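Local coordinates for Ras-related protein Rab-7L1 (PDB 6HH2) that binds GTP and GDP as a Rab-family GTPase in vesicle trafficking, recruiting LRRK2 to the Golgi complex and stimulating its kinase activity, at residues A[8-13]-A[61-66]; A[89-94]-A[123-128]. The protein carries 4 engineered substitutions. One frame throughout, in Å; residues are numbered along the deposited sequence.

Both contacts are parallel strand pairs of the one mixed sheet of the Ras-type fold. Strand 8-17, which carries part of contact 1, runs next to strand 86-92, which carries part of contact 2, so the two pairs are neighbours across the sheet although their centres lie 20 Å apart and their nearest atoms about 8 Å. Contact 2 reaches the nucleotide directly: N128 belongs to the GDP pocket and touches the guanine base. Contact 1 stays farther off, with the side chain of W65 about 12 Å from the bound magnesium ion and that of L64 about 12 Å from GDP. Along the chain, 61-66 is complete before 89-94 begins.

Contact 1: residues A[8-13]-A[61-66]; sequences DHLFKV and RLQLWD
Segments 8-13 and 61-66 pair as parallel strands, L10 opposite R61 through V13 opposite L64, their axes 4.7 Å apart at the closest and 14° from parallel. Five backbone hydrogen bonds run in alternation, from R61 N to H9 O at the start to W65 N to V13 O at the end. One face of the pair bears L10, K12, R61 and Q63. There K12, with CG anti to its backbone N (chi1 167°) and the chain extended beyond, lies across one face of the W65 indole. Its CE sits over the five-membered ring, 3.5 Å from the centroid, as a CH-pi contact, while NZ stands 3.6 Å from the centroid of the six-membered ring, only 9° off the normal, in a cation-pi interaction. The same ammonium donates to the carbonyls of Y80 and R82. At the indole edge NE1 donates to OE1 of Q63 over 3.0 Å, which ties the ring to its own strand. Nearer the start, the R61 chain turns at chi3 and brings NH1 to OD2 of D8, a salt bridge of 3.1 Å; OD2 lies in the guanidinium plane, whereas the carboxylate is approached from above its own plane. CD1 of L10 packs on the aliphatic CG of R61 at 3.7 Å. On the other face, with F11, V13, L62 and L64, the CD2 methyl of L62 meets CB and the ring edge of F11, and helix 165-178 covers F11 and V13. The contact thus joins central strand 8-17 of the Ras fold to the hairpin of strands 48-55 and 58-66: one face is hydrophobic, and on the other a lysine is buried with its charge shared between an aromatic face and main-chain carbonyls, an environment that probably favours the ammonium form.

Contact 2: residues A[89-94]-A[123-128]; sequences IMFDVT and ALLLAN. Engineered in segment 123-128: A123 (natural residue Cys). With GDP (guanosine-5'-diphosphate), chain B.
The F91 ring lies over A127, whose CA comes under one face, 3.9 Å from the centroid, and whose CB is 3.5 Å from CZ. A chi1 of 76° holds CG between the backbone N and the carbonyl carbon, turning the ring across toward the neighbouring strand. At the ring's edge CD1 of L125 meets CD1 of F91 at 3.7 Å, and CG1 of V93 reaches the A127 methyl. I142 of helix 139-148 touches F91, L125 and A127 on this face. The two strands are the parallel arms of a beta-alpha-beta crossover, 86-92 leading through helix 96-112 into 123-128, and five backbone bonds join them, ending with V93 N to N128 O, just past the end of strand 86-92. On the face with M90 and L126, in one of its two conformers M90 lays its CE methyl beside the N128 amide, 3.7 Å from ND2, so this contact is less certain. N128 corresponds to the asparagine of the NKxD guanine motif, and its ND2 approaches N7 of the base at 3.2 Å. V21 O accepts from ND2, while OD1 accepts from T157 OG1 and the V159 amide, which fixes the rotation of the carboxamide.

Contact 1: residues A[8-13]-A[61-66]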
# COMPACT_ATOMS: atom_id res chain seq x y z
N ASP A 8 8.17 -13.49 15.35
CA ASP A 8 8.19 -12.69 14.15
C ASP A 8 6.77 -12.60 13.61
O ASP A 8 6.05 -13.60 13.56
CB ASP A 8 9.11 -13.31 13.08
CG ASP A 8 10.59 -13.31 13.48
OD1 ASP A 8 10.90 -13.10 14.68
OD2 ASP A 8 11.43 -13.52 12.58
N HIS A 9 6.36 -11.40 13.27
CA HIS A 9 5.07 -11.15 12.64
C HIS A 9 5.36 -10.74 11.21
O HIS A 9 5.91 -9.67 10.99
CB HIS A 9 4.33 -10.01 13.35
CG HIS A 9 4.14 -10.26 14.83
ND1 HIS A 9 3.05 -10.93 15.32
CD2 HIS A 9 4.91 -9.95 15.90
CE1 HIS A 9 3.15 -11.03 16.64
NE2 HIS A 9 4.28 -10.46 17.02
N LEU A 10 4.96 -11.57 10.25
CA LEU A 10 5.26 -11.32 8.85
C LEU A 10 3.99 -10.88 8.14
O LEU A 10 2.95 -11.56 8.23
CB LEU A 10 5.77 -12.62 8.21
CG LEU A 10 6.01 -12.53 6.71
CD1 LEU A 10 7.15 -11.57 6.31
CD2 LEU A 10 6.30 -13.94 6.21
N PHE A 11 4.06 -9.72 7.46
CA PHE A 11 2.92 -9.17 6.73
C PHE A 11 3.31 -8.88 5.28
O PHE A 11 4.26 -8.14 5.03
CB PHE A 11 2.40 -7.87 7.38
CG PHE A 11 1.95 -8.06 8.80
CD1 PHE A 11 0.89 -8.93 9.13
CD2 PHE A 11 2.62 -7.39 9.82
CE1 PHE A 11 0.49 -9.06 10.46
CE2 PHE A 11 2.20 -7.55 11.15
CZ PHE A 11 1.17 -8.41 11.45
N LYS A 12 2.53 -9.40 4.35
CA LYS A 12 2.68 -9.09 2.92
C LYS A 12 1.73 -7.96 2.59
O LYS A 12 0.51 -8.06 2.83
CB LYS A 12 2.37 -10.36 2.12
CG LYS A 12 2.17 -10.12 0.60
CD LYS A 12 2.14 -11.43 -0.17
CE LYS A 12 1.89 -11.07 -1.66
NZ LYS A 12 1.88 -12.33 -2.49
N VAL A 13 2.27 -6.84 2.11
CA VAL A 13 1.50 -5.63 1.85
C VAL A 13 1.55 -5.37 0.35
O VAL A 13 2.65 -5.27 -0.23
CB VAL A 13 2.10 -4.44 2.62
CG1 VAL A 13 1.33 -3.17 2.26
CG2 VAL A 13 2.05 -4.75 4.14
N ARG A 61 7.99 -7.89 10.26
CA ARG A 61 8.68 -7.95 8.97
C ARG A 61 7.62 -7.69 7.90
O ARG A 61 6.58 -8.37 7.86
CB ARG A 61 9.33 -9.32 8.79
CG ARG A 61 9.98 -9.53 7.43
CD ARG A 61 10.75 -10.87 7.34
NE ARG A 61 11.96 -10.83 8.15
CZ ARG A 61 12.12 -11.44 9.32
NH1 ARG A 61 11.15 -12.17 9.84
NH2 ARG A 61 13.28 -11.33 9.97
N LEU A 62 7.84 -6.67 7.07
CA LEU A 62 6.91 -6.36 5.99
C LEU A 62 7.54 -6.73 4.65
O LEU A 62 8.68 -6.36 4.38
CB LEU A 62 6.62 -4.87 5.91
CG LEU A 62 6.14 -4.20 7.16
CD1 LEU A 62 5.83 -2.73 6.78
CD2 LEU A 62 4.90 -4.93 7.67
N GLN A 63 6.81 -7.46 3.82
CA GLN A 63 7.11 -7.62 2.40
C GLN A 63 6.29 -6.60 1.64
O GLN A 63 5.05 -6.62 1.69
CB GLN A 63 6.73 -9.02 1.91
CG GLN A 63 7.47 -10.14 2.60
CD GLN A 63 7.07 -11.51 2.06
OE1 GLN A 63 6.12 -11.59 1.25
NE2 GLN A 63 7.75 -12.56 2.49
N LEU A 64 6.96 -5.69 0.95
CA LEU A 64 6.29 -4.66 0.18
C LEU A 64 6.28 -5.10 -1.30
O LEU A 64 7.33 -5.16 -1.95
CB LEU A 64 7.03 -3.33 0.33
CG LEU A 64 7.13 -2.85 1.78
CD1 LEU A 64 8.20 -1.75 1.89
CD2 LEU A 64 5.72 -2.38 2.25
N TRP A 65 5.09 -5.41 -1.83
CA TRP A 65 4.94 -5.99 -3.17
C TRP A 65 4.43 -4.90 -4.11
O TRP A 65 3.29 -4.49 -4.00
CB TRP A 65 3.97 -7.16 -3.13
CG TRP A 65 4.52 -8.41 -2.57
CD1 TRP A 65 4.91 -8.65 -1.24
CD2 TRP A 65 4.73 -9.61 -3.28
NE1 TRP A 65 5.32 -9.97 -1.12
CE2 TRP A 65 5.23 -10.58 -2.35
CE3 TRP A 65 4.50 -9.99 -4.61
CZ2 TRP A 65 5.55 -11.89 -2.73
CZ3 TRP A 65 4.80 -11.30 -4.99
CH2 TRP A 65 5.32 -12.24 -4.04
N ASP A 66 5.27 -4.44 -5.04
CA ASP A 66 4.87 -3.42 -6.02
C ASP A 66 4.30 -4.12 -7.26
O ASP A 66 4.97 -4.96 -7.88
CB ASP A 66 6.17 -2.68 -6.37
CG ASP A 66 6.03 -1.53 -7.35
OD1 ASP A 66 5.02 -1.33 -8.02
OD2 ASP A 66 7.07 -0.82 -7.42

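Contact 2: residues A[89-94]-A[123-128]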
# COMPACT_ATOMS: atom_id res chain seq x y z
N ILE A 89 -3.52 1.34 -1.70
CA ILE A 89 -4.01 1.71 -3.03
C ILE A 89 -3.70 3.17 -3.26
O ILE A 89 -4.22 4.04 -2.51
CB ILE A 89 -5.50 1.40 -3.19
CG1 ILE A 89 -5.73 -0.10 -2.89
CG2 ILE A 89 -5.96 1.80 -4.62
CD1 ILE A 89 -7.14 -0.62 -3.17
N MET A 90 -2.81 3.47 -4.19
CA MET A 90 -2.30 4.82 -4.41
C MET A 90 -2.91 5.43 -5.64
O MET A 90 -3.13 4.74 -6.63
CB MET A 90 -0.78 4.83 -4.57
CG MET A 90 -0.05 4.26 -3.37
SD MET A 90 1.76 4.39 -3.51
CE MET A 90 1.99 6.05 -4.22
N PHE A 91 -3.21 6.72 -5.54
CA PHE A 91 -3.57 7.52 -6.69
C PHE A 91 -2.79 8.83 -6.68
O PHE A 91 -2.18 9.21 -5.68
CB PHE A 91 -5.09 7.66 -6.88
CG PHE A 91 -5.75 8.60 -5.94
CD1 PHE A 91 -6.12 8.18 -4.64
CD2 PHE A 91 -5.98 9.94 -6.32
CE1 PHE A 91 -6.72 9.08 -3.76
CE2 PHE A 91 -6.59 10.84 -5.45
CZ PHE A 91 -6.98 10.41 -4.18
N ASP A 92 -2.80 9.51 -7.82
CA ASP A 92 -2.20 10.84 -7.97
C ASP A 92 -3.32 11.88 -7.89
O ASP A 92 -4.23 11.88 -8.72
CB ASP A 92 -1.52 10.82 -9.35
CG ASP A 92 -0.92 12.18 -9.78
OD1 ASP A 92 -1.13 13.22 -9.13
OD2 ASP A 92 -0.28 12.17 -10.87
N VAL A 93 -3.26 12.75 -6.84
CA VAL A 93 -4.31 13.76 -6.68
C VAL A 93 -4.54 14.67 -7.88
O VAL A 93 -5.62 15.26 -8.02
CB VAL A 93 -4.10 14.65 -5.43
CG1 VAL A 93 -4.28 13.86 -4.17
CG2 VAL A 93 -2.75 15.40 -5.48
N THR A 94 -3.56 14.76 -8.77
CA THR A 94 -3.60 15.63 -9.91
C THR A 94 -4.16 14.93 -11.15
O THR A 94 -4.38 15.58 -12.18
CB THR A 94 -2.13 16.00 -10.00
OG1 THR A 94 -1.35 15.06 -10.73
CG2 THR A 94 -1.57 16.65 -8.82
N ALA A 123 -7.50 -1.87 3.60
CA ALA A 123 -7.12 -1.15 2.39
C ALA A 123 -6.99 0.33 2.72
O ALA A 123 -7.96 0.95 3.22
CB ALA A 123 -8.16 -1.35 1.30
N LEU A 124 -5.77 0.86 2.56
CA LEU A 124 -5.44 2.25 2.88
C LEU A 124 -5.29 3.00 1.56
O LEU A 124 -4.50 2.60 0.70
CB LEU A 124 -4.12 2.27 3.65
CG LEU A 124 -3.57 3.66 3.85
CD1 LEU A 124 -4.56 4.59 4.67
CD2 LEU A 124 -2.23 3.54 4.58
N LEU A 125 -6.13 4.00 1.34
CA LEU A 125 -6.10 4.81 0.13
C LEU A 125 -5.15 6.00 0.34
O LEU A 125 -5.35 6.78 1.28
CB LEU A 125 -7.51 5.26 -0.17
CG LEU A 125 -7.69 6.16 -1.42
CD1 LEU A 125 -7.43 5.36 -2.71
CD2 LEU A 125 -9.14 6.76 -1.47
N LEU A 126 -4.10 6.11 -0.49
CA LEU A 126 -3.15 7.21 -0.40
C LEU A 126 -3.35 8.18 -1.56
O LEU A 126 -3.17 7.80 -2.74
CB LEU A 126 -1.71 6.72 -0.39
CG LEU A 126 -1.31 5.79 0.77
CD1 LEU A 126 0.19 5.62 0.74
CD2 LEU A 126 -1.69 6.38 2.12
N ALA A 127 -3.72 9.40 -1.22
CA ALA A 127 -3.86 10.50 -2.18
C ALA A 127 -2.48 11.12 -2.29
O ALA A 127 -2.13 12.07 -1.56
CB ALA A 127 -4.89 11.50 -1.63
N ASN A 128 -1.70 10.56 -3.21
CA ASN A 128 -0.28 10.92 -3.30
C ASN A 128 -0.07 12.12 -4.21
O ASN A 128 -0.96 12.52 -4.97
CB ASN A 128 0.58 9.70 -3.75
CG ASN A 128 2.07 9.96 -3.55
OD1 ASN A 128 2.47 10.47 -2.51
ND2 ASN A 128 2.88 9.62 -4.56
PB GDP B . 4.85 4.24 -10.25
O1B GDP B . 3.54 4.21 -9.56
O2B GDP B . 4.76 4.22 -11.74
O3B GDP B . 5.85 3.23 -9.71
O3A GDP B . 5.43 5.74 -9.91
PA GDP B . 6.92 6.19 -9.61
O1A GDP B . 7.33 5.88 -8.20
O2A GDP B . 7.82 5.67 -10.73
O5' GDP B . 6.82 7.78 -9.73
C5' GDP B . 6.44 8.41 -10.95
C4' GDP B . 6.95 9.85 -10.95
O4' GDP B . 6.23 10.58 -9.91
C3' GDP B . 8.41 9.90 -10.54
O3' GDP B . 8.99 10.97 -11.31
C2' GDP B . 8.37 10.26 -9.07
O2' GDP B . 9.53 10.99 -8.71
C1' GDP B . 7.16 11.15 -9.04
N9 GDP B . 6.54 11.19 -7.71
C8 GDP B . 6.29 10.11 -6.91
N7 GDP B . 5.66 10.52 -5.76
C5 GDP B . 5.51 11.86 -5.86
C6 GDP B . 4.96 12.91 -5.01
O6 GDP B . 4.49 12.65 -3.89
N1 GDP B . 4.99 14.15 -5.51
C2 GDP B . 5.52 14.53 -6.69
N2 GDP B . 5.53 15.86 -7.08
N3 GDP B . 6.08 13.60 -7.50
C4 GDP B . 6.08 12.30 -7.11